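Long-range contacts in uncharacterized protein A6V7T0 (Pseudomonas aeruginosa, PDB 3K12), which is of unknown function but belongs to the YjgF-like superfamily and assembles as a trimer: residues G18-I23 and I109-R114; S55-V60 and D81-E86; V63-A68 and W104-I109. One frame throughout, in Å; residues are numbered along the deposited sequence.

How the contacts relate
From the N terminus, strand 20-26 comes first to take part. Residues 18-23 pair with 109-114 near the end of the chain, so contact 1 closes the longest loop. Contact 2 closes the loop from 55-60 to 81-86, and contact 3 that from 63-68 to 104-109. Both nest inside contact 1 and cross, because their segments alternate along the chain: 55-60, 63-68, 81-86, 104-109. Contact 2 ties the turn after helix 35-52 to the C-terminal part of helix 73-83. Contact 3 pairs strand 60-67 with strand 106-113. Contacts 1 and 3 share Ile109 and place strand 106-113 between 20-26 and 60-67 in one sheet. Contacts 1 and 2 touch where Ala113 meets Ser55 and Gln59.

Contact 1. Residues G18-I23 and I109-R114; sequences GNTVYI and IVVAAR
Ile109 lays its CG2 against the backbone of Ile23, 3.8 Å from Ile23 O. Val110 and Ile23 form a hydrogen-bonded pair, each N donating to the other's O. Their CB atoms lie 3.9 Å apart on the face that helix 35-52 covers with Ile46 and Leu49. Val111 turns to the other face, and its two methyls have different neighbours. Val111 CG1, anti to the backbone N (chi1 -177°), meets Thr20 CG2 at 3.8 Å. Val111 CG2 is 3.9 Å from Tyr22 CD1, and these two side chains run side by side. Subunits meet here: Tyr22 packs on Val111 of the second subunit, and Val111 on Tyr22 of the third. Ala112 returns to the helix side, with CB 4.0 Å from Val21 CB, and its backbone bonds Val21 in both directions. Ala113 CA makes a CA-H...O contact with Asn19 O. Arg114 N donates to Asn19 O at 2.8 Å. The Arg114 chain bends at chi2 and chi3 and grips Asn19 side-on. Arg114 NE and NH2 each reach Asn19 OD1 at 3.1 Å. OD1 lies in the guanidinium plane, while the amide is turned 72° from it. Arg114 NH1 bonds Val53 O. This antiparallel pairing joins two inner strands of the YjgF-like sheet, with one face toward a helix and the other toward neighbouring subunits.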
ATOM      1  N   GLY D  18       1.313  -6.804  17.459  1.00 18.76           N
ATOM      2  CA  GLY D  18       2.561  -6.660  18.190  1.00 19.65           C
ATOM      3  C   GLY D  18       2.900  -5.176  18.255  1.00 19.48           C
ATOM      4  O   GLY D  18       2.085  -4.364  18.722  1.00 22.28           O
ATOM      5  N   ASN D  19       4.058  -4.807  17.731  1.00 18.97           N
ATOM      6  CA  ASN D  19       4.407  -3.379  17.736  1.00 18.61           C
ATOM      7  C   ASN D  19       4.324  -2.700  16.364  1.00 16.96           C
ATOM      8  O   ASN D  19       4.965  -1.687  16.111  1.00 16.66           O
ATOM      9  CB  ASN D  19       5.748  -3.164  18.426  1.00 21.02           C
ATOM     10  CG  ASN D  19       5.660  -3.391  19.941  1.00 23.49           C
ATOM     11  OD1 ASN D  19       4.654  -3.051  20.596  1.00 26.85           O
ATOM     12  ND2 ASN D  19       6.695  -3.979  20.492  1.00 30.17           N
ATOM     13  N   THR D  20       3.500  -3.262  15.492  1.00 14.75           N
ATOM     14  CA  THR D  20       3.216  -2.628  14.209  1.00 13.87           C
ATOM     15  C   THR D  20       1.765  -2.174  14.175  1.00 12.99           C
ATOM     16  O   THR D  20       0.858  -2.909  14.584  1.00 13.78           O
ATOM     17  CB  THR D  20       3.526  -3.566  13.041  1.00 13.62           C
ATOM     18  OG1 THR D  20       4.896  -3.957  13.127  1.00 16.61           O
ATOM     19  CG2 THR D  20       3.325  -2.864  11.701  1.00 13.89           C
ATOM     20  N   VAL D  21       1.548  -0.939  13.733  1.00 11.89           N
ATOM     21  CA  VAL D  21       0.254  -0.301  13.679  1.00 11.42           C
ATOM     22  C   VAL D  21      -0.199  -0.158  12.241  1.00 11.30           C
ATOM     23  O   VAL D  21       0.559   0.337  11.396  1.00 11.48           O
ATOM     24  CB  VAL D  21       0.393   1.145  14.240  1.00 12.80           C
ATOM     25  CG1 VAL D  21      -0.925   1.893  14.157  1.00 14.85           C
ATOM     26  CG2 VAL D  21       0.957   1.098  15.668  1.00 14.52           C
ATOM     27  N   TYR D  22      -1.434  -0.564  11.957  1.00 10.82           N
ATOM     28  CA  TYR D  22      -2.049  -0.369  10.647  1.00 10.02           C
ATOM     29  C   TYR D  22      -3.214   0.572  10.814  1.00 10.33           C
ATOM     30  O   TYR D  22      -4.086   0.321  11.642  1.00 10.60           O
ATOM     31  CB  TYR D  22      -2.555  -1.718  10.032  1.00 10.92           C
ATOM     32  CG  TYR D  22      -1.417  -2.690   9.809  1.00 10.15           C
ATOM     33  CD1 TYR D  22      -0.790  -2.785   8.557  1.00 11.27           C
ATOM     34  CD2 TYR D  22      -0.908  -3.442  10.840  1.00 10.38           C
ATOM     35  CE1 TYR D  22       0.319  -3.628   8.344  1.00 12.40           C
ATOM     36  CE2 TYR D  22       0.202  -4.303  10.650  1.00 11.00           C
ATOM     37  CZ  TYR D  22       0.818  -4.369   9.389  1.00 10.46           C
ATOM     38  OH  TYR D  22       1.898  -5.204   9.191  1.00 13.29           O
ATOM     39  N   ILE D  23      -3.234   1.655  10.048  1.00  9.98           N
ATOM     40  CA  ILE D  23      -4.358   2.569  10.004  1.00 10.37           C
ATOM     41  C   ILE D  23      -4.901   2.601   8.576  1.00 10.15           C
ATOM     42  O   ILE D  23      -4.152   2.840   7.610  1.00 11.75           O
ATOM     43  CB  ILE D  23      -3.935   3.994  10.487  1.00  9.91           C
ATOM     44  CG1 ILE D  23      -3.550   3.943  11.972  1.00 12.06           C
ATOM     45  CG2 ILE D  23      -5.080   4.973  10.230  1.00 12.20           C
ATOM     46  CD1 ILE D  23      -2.910   5.250  12.451  1.00 14.77           C
ATOM     47  N   ILE D 109      -3.100   6.079   3.760  1.00 11.34           N
ATOM     48  CA  ILE D 109      -3.113   4.730   4.348  1.00 11.32           C
ATOM     49  C   ILE D 109      -1.775   4.526   5.037  1.00 10.86           C
ATOM     50  O   ILE D 109      -0.719   4.802   4.439  1.00 11.19           O
ATOM     51  CB  ILE D 109      -3.276   3.631   3.257  1.00 11.00           C
ATOM     52  CG1 ILE D 109      -4.378   3.999   2.271  1.00 13.72           C
ATOM     53  CG2 ILE D 109      -3.557   2.275   3.932  1.00 13.21           C
ATOM     54  CD1 ILE D 109      -4.334   3.181   0.937  1.00 16.10           C
ATOM     55  N   VAL D 110      -1.781   4.084   6.276  1.00 10.72           N
ATOM     56  CA  VAL D 110      -0.601   4.188   7.113  1.00 11.00           C
ATOM     57  C   VAL D 110      -0.158   2.872   7.746  1.00 10.91           C
ATOM     58  O   VAL D 110      -0.997   2.090   8.220  1.00 11.88           O
ATOM     59  CB  VAL D 110      -0.887   5.170   8.267  1.00 11.40           C
ATOM     60  CG1 VAL D 110       0.290   5.293   9.225  1.00 12.94           C
ATOM     61  CG2 VAL D 110      -1.294   6.536   7.701  1.00 13.32           C
ATOM     62  N   VAL D 111       1.142   2.642   7.749  1.00 10.36           N
ATOM     63  CA  VAL D 111       1.776   1.657   8.618  1.00 10.26           C
ATOM     64  C   VAL D 111       2.771   2.377   9.516  1.00 10.48           C
ATOM     65  O   VAL D 111       3.538   3.236   9.029  1.00 10.59           O
ATOM     66  CB  VAL D 111       2.505   0.552   7.809  1.00  9.93           C
ATOM     67  CG1 VAL D 111       3.086  -0.488   8.741  1.00 11.03           C
ATOM     68  CG2 VAL D 111       1.519  -0.119   6.885  1.00 12.18           C
ATOM     69  N   ALA D 112       2.745   2.066  10.819  1.00 10.13           N
ATOM     70  CA  ALA D 112       3.589   2.754  11.794  1.00 10.24           C
ATOM     71  C   ALA D 112       4.150   1.761  12.797  1.00 11.34           C
ATOM     72  O   ALA D 112       3.700   0.611  12.882  1.00 11.56           O
ATOM     73  CB  ALA D 112       2.781   3.853  12.508  1.00 11.61           C
ATOM     74  N   ALA D 113       5.156   2.186  13.538  1.00 13.24           N
ATOM     75  CA  ALA D 113       5.684   1.395  14.650  1.00 14.52           C
ATOM     76  C   ALA D 113       5.115   1.885  15.971  1.00 15.92           C
ATOM     77  O   ALA D 113       4.629   3.013  16.090  1.00 16.52           O
ATOM     78  CB  ALA D 113       7.193   1.467  14.673  1.00 16.03           C
ATOM     79  N   ARG D 114       5.145   1.012  16.957  1.00 18.02           N
ATOM     80  CA  ARG D 114       4.750   1.396  18.290  1.00 20.77           C
ATOM     81  C   ARG D 114       5.873   0.955  19.190  1.00 22.21           C
ATOM     82  O   ARG D 114       5.855  -0.147  19.719  1.00 23.95           O
ATOM     83  CB  ARG D 114       3.437   0.740  18.650  1.00 21.04           C
ATOM     84  CG  ARG D 114       2.711   1.459  19.769  1.00 23.52           C
ATOM     85  CD  ARG D 114       3.160   0.913  21.120  1.00 27.10           C
ATOM     86  NE  ARG D 114       2.989  -0.538  21.203  1.00 27.24           N
ATOM     87  CZ  ARG D 114       1.895  -1.146  21.656  1.00 28.84           C
ATOM     88  NH1 ARG D 114       0.851  -0.441  22.081  1.00 30.51           N
ATOM     89  NH2 ARG D 114       1.854  -2.475  21.688  1.00 31.29           N
TER

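Contact 2. Residues S55-V60 and D81-E86; sequences SDRGQV and DQWFPE
Arg57 lies flat on the indole of Trp83, a stacked cation-pi pair that links a tight turn to the C-terminal part of helix 73-83. The turn is a type I beta turn from Asp56 to Gln59. Within it, Asp56 OD1 accepts from Gly58 N at 2.8 Å, which makes an Asx turn. Arg57 has the largest buried surface in the contact. Its CG sits between the backbone N and the carbonyl carbon (chi1 71°). Beyond CG the chain is extended at chi2, which carries CD out to the indole, and bends at chi3. The guanidinium and ring planes are only 4° apart. Arg57 CZ stands 3.8 Å from the centroid of the five-membered ring of Trp83. NH1 lies over the indole, and Arg57 NH2 lies 3.3 Å from Trp83 CZ2, at the rim of the six-membered ring. The same guanidinium uses its edge for a hydrogen bond. Arg57 NH1 donates to Trp83 O at 3.0 Å, in the carbonyl plane and on a lone pair. One residue thus holds the group by face and by edge, which fixes its rotation. Arg57 NH2 also forms a salt bridge with Asp47 of helix 35-52, so the arginine joins both helices to the turn. Leu43 of helix 35-52 touches both Trp83 and Phe84. Pro85 adds an apolar touch, its CD 4.0 Å from Arg57 CG. Phe84 meets the turn with its ring edge: Arg57 O lies near the ring plane, 3.2 Å from Phe84 CD1.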
ATOM      1  N   SER D  55       2.082   5.308  20.146  1.00 17.34           N
ATOM      2  CA  SER D  55       2.930   5.683  19.015  1.00 16.87           C
ATOM      3  C   SER D  55       2.859   7.202  18.849  1.00 15.72           C
ATOM      4  O   SER D  55       2.238   7.906  19.666  1.00 16.31           O
ATOM      5  CB  SER D  55       2.478   4.966  17.740  1.00 16.99           C
ATOM      6  OG  SER D  55       3.334   5.218  16.617  1.00 16.15           O
ATOM      7  N   ASP D  56       3.476   7.713  17.784  1.00 15.73           N
ATOM      8  CA  ASP D  56       3.531   9.163  17.581  1.00 15.03           C
ATOM      9  C   ASP D  56       3.982   9.440  16.151  1.00 14.73           C
ATOM     10  O   ASP D  56       4.376   8.514  15.423  1.00 14.12           O
ATOM     11  CB  ASP D  56       4.437   9.867  18.613  1.00 15.11           C
ATOM     12  CG  ASP D  56       5.873   9.419  18.531  1.00 16.20           C
ATOM     13  OD1 ASP D  56       6.552   9.805  17.548  1.00 17.85           O
ATOM     14  OD2 ASP D  56       6.354   8.698  19.436  1.00 20.66           O
ATOM     15  N   ARG D  57       3.936  10.697  15.729  1.00 13.40           N
ATOM     16  CA  ARG D  57       4.194  11.033  14.331  1.00 13.96           C
ATOM     17  C   ARG D  57       5.637  10.859  13.904  1.00 13.66           C
ATOM     18  O   ARG D  57       5.910  10.973  12.704  1.00 15.36           O
ATOM     19  CB  ARG D  57       3.719  12.451  13.986  1.00 14.82           C
ATOM     20  CG  ARG D  57       4.575  13.562  14.598  1.00 12.84           C
ATOM     21  CD  ARG D  57       4.073  14.900  14.084  1.00 12.79           C
ATOM     22  NE  ARG D  57       2.817  15.227  14.737  1.00 11.46           N
ATOM     23  CZ  ARG D  57       2.269  16.443  14.707  1.00 11.10           C
ATOM     24  NH1 ARG D  57       2.842  17.405  14.004  1.00 12.32           N
ATOM     25  NH2 ARG D  57       1.149  16.679  15.387  1.00 12.58           N
ATOM     26  N   GLY D  58       6.524  10.599  14.858  1.00 13.98           N
ATOM     27  CA  GLY D  58       7.914  10.285  14.557  1.00 12.90           C
ATOM     28  C   GLY D  58       8.144   8.799  14.348  1.00 12.92           C
ATOM     29  O   GLY D  58       9.278   8.402  14.142  1.00 12.88           O
ATOM     30  N   GLN D  59       7.090   7.979  14.424  1.00 12.21           N
ATOM     31  CA  GLN D  59       7.234   6.524  14.342  1.00 12.67           C
ATOM     32  C   GLN D  59       6.494   5.950  13.131  1.00 11.68           C
ATOM     33  O   GLN D  59       6.240   4.725  13.081  1.00 13.32           O
ATOM     34  CB  GLN D  59       6.688   5.869  15.613  1.00 14.06           C
ATOM     35  CG  GLN D  59       7.481   6.229  16.880  1.00 15.78           C
ATOM     36  CD  GLN D  59       7.149   5.310  18.036  1.00 19.45           C
ATOM     37  OE1 GLN D  59       6.840   5.763  19.149  1.00 25.14           O
ATOM     38  NE2 GLN D  59       7.194   4.011  17.788  1.00 18.95           N
ATOM     39  N   VAL D  60       6.129   6.784  12.168  1.00 10.98           N
ATOM     40  CA  VAL D  60       5.412   6.250  11.010  1.00 10.67           C
ATOM     41  C   VAL D  60       6.424   5.633  10.043  1.00 11.54           C
ATOM     42  O   VAL D  60       7.573   6.078   9.914  1.00 11.64           O
ATOM     43  CB  VAL D  60       4.569   7.339  10.359  1.00 10.66           C
ATOM     44  CG1 VAL D  60       3.688   6.803   9.240  1.00 13.22           C
ATOM     45  CG2 VAL D  60       3.694   8.011  11.437  1.00 12.92           C
ATOM     46  N   ASP D  81       5.464  18.914   4.693  1.00 15.25           N
ATOM     47  CA  ASP D  81       6.770  19.448   5.057  1.00 16.76           C
ATOM     48  C   ASP D  81       6.766  20.241   6.379  1.00 16.84           C
ATOM     49  O   ASP D  81       7.824  20.442   6.997  1.00 18.84           O
ATOM     50  CB  ASP D  81       7.318  20.322   3.917  1.00 18.19           C
ATOM     51  CG  ASP D  81       7.668  19.520   2.671  1.00 20.69           C
ATOM     52  OD1 ASP D  81       7.781  18.276   2.741  1.00 21.47           O
ATOM     53  OD2 ASP D  81       7.828  20.154   1.599  1.00 24.01           O
ATOM     54  N   GLN D  82       5.587  20.641   6.818  1.00 16.38           N
ATOM     55  CA  GLN D  82       5.433  21.363   8.092  1.00 15.61           C
ATOM     56  C   GLN D  82       5.082  20.485   9.256  1.00 15.12           C
ATOM     57  O   GLN D  82       4.978  20.959  10.359  1.00 15.18           O
ATOM     58  CB  GLN D  82       4.317  22.424   7.970  1.00 17.13           C
ATOM     59  CG  GLN D  82       4.739  23.613   7.155  1.00 21.04           C
ATOM     60  CD  GLN D  82       3.603  24.527   6.766  1.00 22.76           C
ATOM     61  OE1 GLN D  82       2.480  24.461   7.315  1.00 26.10           O
ATOM     62  NE2 GLN D  82       3.878  25.390   5.807  1.00 25.37           N
ATOM     63  N   TRP D  83       4.883  19.192   9.014  1.00 12.24           N
ATOM     64  CA  TRP D  83       4.252  18.328  10.002  1.00 12.53           C
ATOM     65  C   TRP D  83       5.202  17.461  10.822  1.00 11.68           C
ATOM     66  O   TRP D  83       5.021  17.280  12.017  1.00 12.26           O
ATOM     67  CB  TRP D  83       3.227  17.426   9.271  1.00 12.43           C
ATOM     68  CG  TRP D  83       2.336  16.684  10.235  1.00 13.44           C
ATOM     69  CD1 TRP D  83       2.474  15.398  10.640  1.00 13.32           C
ATOM     70  CD2 TRP D  83       1.173  17.193  10.881  1.00 14.67           C
ATOM     71  NE1 TRP D  83       1.470  15.070  11.538  1.00 13.58           N
ATOM     72  CE2 TRP D  83       0.658  16.161  11.706  1.00 13.29           C
ATOM     73  CE3 TRP D  83       0.517  18.422  10.850  1.00 14.12           C
ATOM     74  CZ2 TRP D  83      -0.492  16.325  12.490  1.00 12.49           C
ATOM     75  CZ3 TRP D  83      -0.644  18.574  11.626  1.00 15.25           C
ATOM     76  CH2 TRP D  83      -1.127  17.534  12.414  1.00 15.81           C
ATOM     77  N   PHE D  84       6.168  16.841  10.142  1.00 12.39           N
ATOM     78  CA  PHE D  84       6.990  15.815  10.776  1.00 13.04           C
ATOM     79  C   PHE D  84       8.305  16.344  11.315  1.00 13.40           C
ATOM     80  O   PHE D  84       8.870  17.284  10.732  1.00 14.01           O
ATOM     81  CB  PHE D  84       7.286  14.674   9.774  1.00 12.97           C
ATOM     82  CG  PHE D  84       6.056  13.896   9.361  1.00 10.96           C
ATOM     83  CD1 PHE D  84       5.557  12.884  10.197  1.00 12.35           C
ATOM     84  CD2 PHE D  84       5.435  14.150   8.156  1.00 11.22           C
ATOM     85  CE1 PHE D  84       4.443  12.160   9.832  1.00 11.88           C
ATOM     86  CE2 PHE D  84       4.298  13.423   7.767  1.00 13.29           C
ATOM     87  CZ  PHE D  84       3.797  12.409   8.626  1.00 12.91           C
ATOM     88  N   PRO D  85       8.785  15.773  12.441  1.00 14.23           N
ATOM     89  CA  PRO D  85      10.112  16.149  12.954  1.00 15.00           C
ATOM     90  C   PRO D  85      11.191  15.924  11.892  1.00 16.06           C
ATOM     91  O   PRO D  85      11.108  14.978  11.088  1.00 15.43           O
ATOM     92  CB  PRO D  85      10.299  15.271  14.184  1.00 15.65           C
ATOM     93  CG  PRO D  85       9.100  14.362  14.251  1.00 17.19           C
ATOM     94  CD  PRO D  85       8.102  14.759  13.261  1.00 14.75           C
ATOM     95  N   GLU D  86      12.212  16.772  11.871  1.00 15.10           N
ATOM     96  CA  GLU D  86      13.254  16.698  10.848  1.00 16.31           C
ATOM     97  C   GLU D  86      13.874  15.308  10.815  1.00 15.98           C
ATOM     98  O   GLU D  86      14.270  14.786  11.839  1.00 16.98           O
ATOM     99  CB  GLU D  86      14.360  17.760  11.082  1.00 17.56           C
ATOM    100  CG  GLU D  86      15.391  17.728   9.923  1.00 20.83           C
ATOM    101  CD  GLU D  86      16.590  18.645  10.080  1.00 26.20           C
ATOM    102  OE1 GLU D  86      16.799  19.195  11.173  1.00 28.76           O
ATOM    103  OE2 GLU D  86      17.330  18.793   9.074  1.00 27.40           O
TER

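Contact 3. Residues V63-A68 and W104-I109; sequences VRILLA and WRVEMI
Ile65 and Val106 each hold CG2 anti to the backbone N, and these two methyls meet at 3.6 Å as the side chains cross obliquely. At Val106 this leaves CG1 between the backbone N and the carbonyl carbon (chi1 63°). On the same face Val63 CG1 lies 3.9 Å from Met108 CB. Met108, a selenomethionine, extends beyond CG, and its SE is also 3.9 Å from Val63 CG1. Helix 35-52 covers this face with Ile42, and helix 73-83 with Leu76. The backbones form an antiparallel ladder between strands 60-67 and 106-113 of the YjgF-like sheet. Arg64 pairs with Ile109 and Leu66 with Glu107, each through two hydrogen bonds. Beyond the strands Ala68 N donates to Arg105 O at 2.9 Å, from above the carbonyl plane. The other face carries Arg64, Leu66, Glu107 and Ile109. Arg64 and Ile109 lie side by side, CG to CD1 4.0 Å, and the guanidinium continues away to Ser95 and the carbonyl of Ala93. Leu66 CD2 sits over the centre of one guanidinium face. This side meets other subunits: Leu66 packs on Arg64 of the second subunit. Glu107 OE1 is hydrogen-bonded to a bound glycerol.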
ATOM      1  N   VAL D  63       3.425   5.714   4.252  1.00 10.02           N
ATOM      2  CA  VAL D  63       2.122   6.346   3.968  1.00 10.04           C
ATOM      3  C   VAL D  63       1.859   6.274   2.481  1.00 10.97           C
ATOM      4  O   VAL D  63       2.677   6.730   1.680  1.00 11.33           O
ATOM      5  CB  VAL D  63       2.052   7.838   4.469  1.00 10.60           C
ATOM      6  CG1 VAL D  63       0.638   8.409   4.225  1.00 12.55           C
ATOM      7  CG2 VAL D  63       2.416   7.898   5.918  1.00 11.55           C
ATOM      8  N   ARG D  64       0.740   5.669   2.108  1.00 10.18           N
ATOM      9  CA  ARG D  64       0.267   5.691   0.738  1.00 10.09           C
ATOM     10  C   ARG D  64      -0.642   6.882   0.618  1.00 10.26           C
ATOM     11  O   ARG D  64      -1.576   7.051   1.407  1.00 11.79           O
ATOM     12  CB  ARG D  64      -0.491   4.384   0.443  1.00 10.23           C
ATOM     13  CG  ARG D  64      -0.999   4.266  -0.981  1.00 13.36           C
ATOM     14  CD  ARG D  64       0.150   4.132  -2.006  1.00 11.32           C
ATOM     15  NE  ARG D  64      -0.443   3.880  -3.306  1.00 13.83           N
ATOM     16  CZ  ARG D  64      -0.559   4.753  -4.293  1.00 13.75           C
ATOM     17  NH1 ARG D  64      -1.199   4.393  -5.389  1.00 15.67           N
ATOM     18  NH2 ARG D  64      -0.002   5.972  -4.211  1.00 14.76           N
ATOM     19  N   ILE D  65      -0.353   7.754  -0.337  1.00 10.84           N
ATOM     20  CA  ILE D  65      -1.129   9.001  -0.511  1.00 11.36           C
ATOM     21  C   ILE D  65      -1.837   8.980  -1.845  1.00 11.89           C
ATOM     22  O   ILE D  65      -1.182   8.936  -2.904  1.00 11.59           O
ATOM     23  CB  ILE D  65      -0.220  10.251  -0.438  1.00 12.12           C
ATOM     24  CG1 ILE D  65       0.581  10.237   0.851  1.00 13.04           C
ATOM     25  CG2 ILE D  65      -1.077  11.525  -0.542  1.00 12.68           C
ATOM     26  CD1 ILE D  65       1.643  11.392   0.975  1.00 14.47           C
ATOM     27  N   LEU D  66      -3.166   8.994  -1.802  1.00 12.67           N
ATOM     28  CA  LEU D  66      -4.001   8.991  -3.001  1.00 13.19           C
ATOM     29  C   LEU D  66      -4.531  10.411  -3.147  1.00 15.33           C
ATOM     30  O   LEU D  66      -5.274  10.882  -2.298  1.00 15.45           O
ATOM     31  CB  LEU D  66      -5.136   7.951  -2.866  1.00 13.32           C
ATOM     32  CG  LEU D  66      -4.726   6.564  -2.365  1.00 13.07           C
ATOM     33  CD1 LEU D  66      -5.978   5.726  -2.117  1.00 15.22           C
ATOM     34  CD2 LEU D  66      -3.854   5.904  -3.440  1.00 15.28           C
ATOM     35  N   LEU D  67      -4.137  11.076  -4.225  1.00 14.61           N
ATOM     36  CA  LEU D  67      -4.424  12.493  -4.413  1.00 15.80           C
ATOM     37  C   LEU D  67      -5.454  12.642  -5.518  1.00 16.00           C
ATOM     38  O   LEU D  67      -5.281  12.082  -6.588  1.00 17.18           O
ATOM     39  CB  LEU D  67      -3.119  13.235  -4.735  1.00 16.39           C
ATOM     40  CG  LEU D  67      -3.235  14.742  -4.966  1.00 17.23           C
ATOM     41  CD1 LEU D  67      -3.574  15.511  -3.685  1.00 16.32           C
ATOM     42  CD2 LEU D  67      -1.865  15.240  -5.430  1.00 18.12           C
ATOM     43  N   ALA D  68      -6.533  13.389  -5.271  1.00 16.73           N
ATOM     44  CA  ALA D  68      -7.612  13.478  -6.264  1.00 17.55           C
ATOM     45  C   ALA D  68      -7.281  14.341  -7.487  1.00 19.01           C
ATOM     46  O   ALA D  68      -7.730  14.022  -8.591  1.00 19.58           O
ATOM     47  CB  ALA D  68      -8.914  13.961  -5.608  1.00 17.81           C
ATOM     48  N   TRP D 104     -13.519  14.463  -1.474  1.00 19.44           N
ATOM     49  CA  TRP D 104     -12.238  14.150  -0.857  1.00 18.90           C
ATOM     50  C   TRP D 104     -11.101  14.527  -1.790  1.00 18.26           C
ATOM     51  O   TRP D 104     -11.101  14.107  -2.947  1.00 19.92           O
ATOM     52  CB  TRP D 104     -12.156  12.646  -0.614  1.00 18.47           C
ATOM     53  CG  TRP D 104     -13.169  12.133   0.377  1.00 18.41           C
ATOM     54  CD1 TRP D 104     -13.878  12.861   1.301  1.00 19.86           C
ATOM     55  CD2 TRP D 104     -13.561  10.774   0.549  1.00 19.55           C
ATOM     56  NE1 TRP D 104     -14.697  12.026   2.034  1.00 19.35           N
ATOM     57  CE2 TRP D 104     -14.517  10.738   1.591  1.00 18.65           C
ATOM     58  CE3 TRP D 104     -13.195   9.577  -0.072  1.00 19.35           C
ATOM     59  CZ2 TRP D 104     -15.109   9.547   2.018  1.00 20.71           C
ATOM     60  CZ3 TRP D 104     -13.797   8.387   0.354  1.00 19.19           C
ATOM     61  CH2 TRP D 104     -14.741   8.390   1.375  1.00 19.80           C
ATOM     62  N   ARG D 105     -10.136  15.300  -1.296  1.00 17.73           N
ATOM     63  CA  ARG D 105      -9.028  15.732  -2.143  1.00 17.22           C
ATOM     64  C   ARG D 105      -7.842  14.798  -1.946  1.00 16.80           C
ATOM     65  O   ARG D 105      -6.925  14.784  -2.776  1.00 17.01           O
ATOM     66  CB  ARG D 105      -8.609  17.182  -1.822  1.00 17.68           C
ATOM     67  CG  ARG D 105      -9.667  18.215  -2.231  1.00 19.05           C
ATOM     68  CD  ARG D 105      -9.259  19.641  -1.875  1.00 20.58           C
ATOM     69  NE  ARG D 105     -10.289  20.558  -2.386  1.00 22.83           N
ATOM     70  CZ  ARG D 105     -10.374  20.996  -3.639  1.00 24.24           C
ATOM     71  NH1 ARG D 105      -9.463  20.680  -4.553  1.00 25.45           N
ATOM     72  NH2 ARG D 105     -11.386  21.788  -3.989  1.00 26.30           N
ATOM     73  N   VAL D 106      -7.867  14.012  -0.871  1.00 15.85           N
ATOM     74  CA  VAL D 106      -6.733  13.151  -0.560  1.00 15.58           C
ATOM     75  C   VAL D 106      -7.172  12.065   0.420  1.00 15.20           C
ATOM     76  O   VAL D 106      -8.096  12.243   1.219  1.00 14.33           O
ATOM     77  CB  VAL D 106      -5.527  13.962   0.013  1.00 15.38           C
ATOM     78  CG1 VAL D 106      -5.863  14.639   1.344  1.00 16.32           C
ATOM     79  CG2 VAL D 106      -4.262  13.085   0.107  1.00 18.11           C
ATOM     80  N   GLU D 107      -6.503  10.922   0.334  1.00 14.50           N
ATOM     81  CA  GLU D 107      -6.726   9.823   1.245  1.00 14.25           C
ATOM     82  C   GLU D 107      -5.372   9.222   1.566  1.00 13.54           C
ATOM     83  O   GLU D 107      -4.534   9.092   0.668  1.00 14.62           O
ATOM     84  CB  GLU D 107      -7.641   8.785   0.610  1.00 14.86           C
ATOM     85  CG  GLU D 107      -7.904   7.566   1.518  1.00 16.30           C
ATOM     86  CD  GLU D 107      -9.076   6.685   1.066  1.00 19.93           C
ATOM     87  OE1 GLU D 107      -9.290   5.611   1.705  1.00 21.73           O
ATOM     88  OE2 GLU D 107      -9.795   7.047   0.114  1.00 20.98           O
HETATM   89  N   MSE D 108      -5.142   8.884   2.830  1.00 12.09           N
HETATM   90  CA  MSE D 108      -3.856   8.307   3.267  1.00 12.26           C
HETATM   91  C   MSE D 108      -4.080   6.966   3.927  1.00 12.58           C
HETATM   92  O   MSE D 108      -5.100   6.752   4.618  1.00 13.63           O
HETATM   93  CB  MSE D 108      -3.189   9.210   4.269  1.00 12.68           C
HETATM   94  CG  MSE D 108      -2.698  10.486   3.596  1.00 14.65           C
HETATM   95 SE   MSE D 108      -1.659  11.564   4.817  1.00 20.46          SE
HETATM   96  CE  MSE D 108      -1.451  13.157   3.740  1.00 21.36           C
ATOM     97  N   ILE D 109      -3.100   6.079   3.760  1.00 11.34           N
ATOM     98  CA  ILE D 109      -3.113   4.730   4.348  1.00 11.32           C
ATOM     99  C   ILE D 109      -1.775   4.526   5.037  1.00 10.86           C
ATOM    100  O   ILE D 109      -0.719   4.802   4.439  1.00 11.19           O
ATOM    101  CB  ILE D 109      -3.276   3.631   3.257  1.00 11.00           C
ATOM    102  CG1 ILE D 109      -4.378   3.999   2.271  1.00 13.72           C
ATOM    103  CG2 ILE D 109      -3.557   2.275   3.932  1.00 13.21           C
ATOM    104  CD1 ILE D 109      -4.334   3.181   0.937  1.00 16.10           C
TER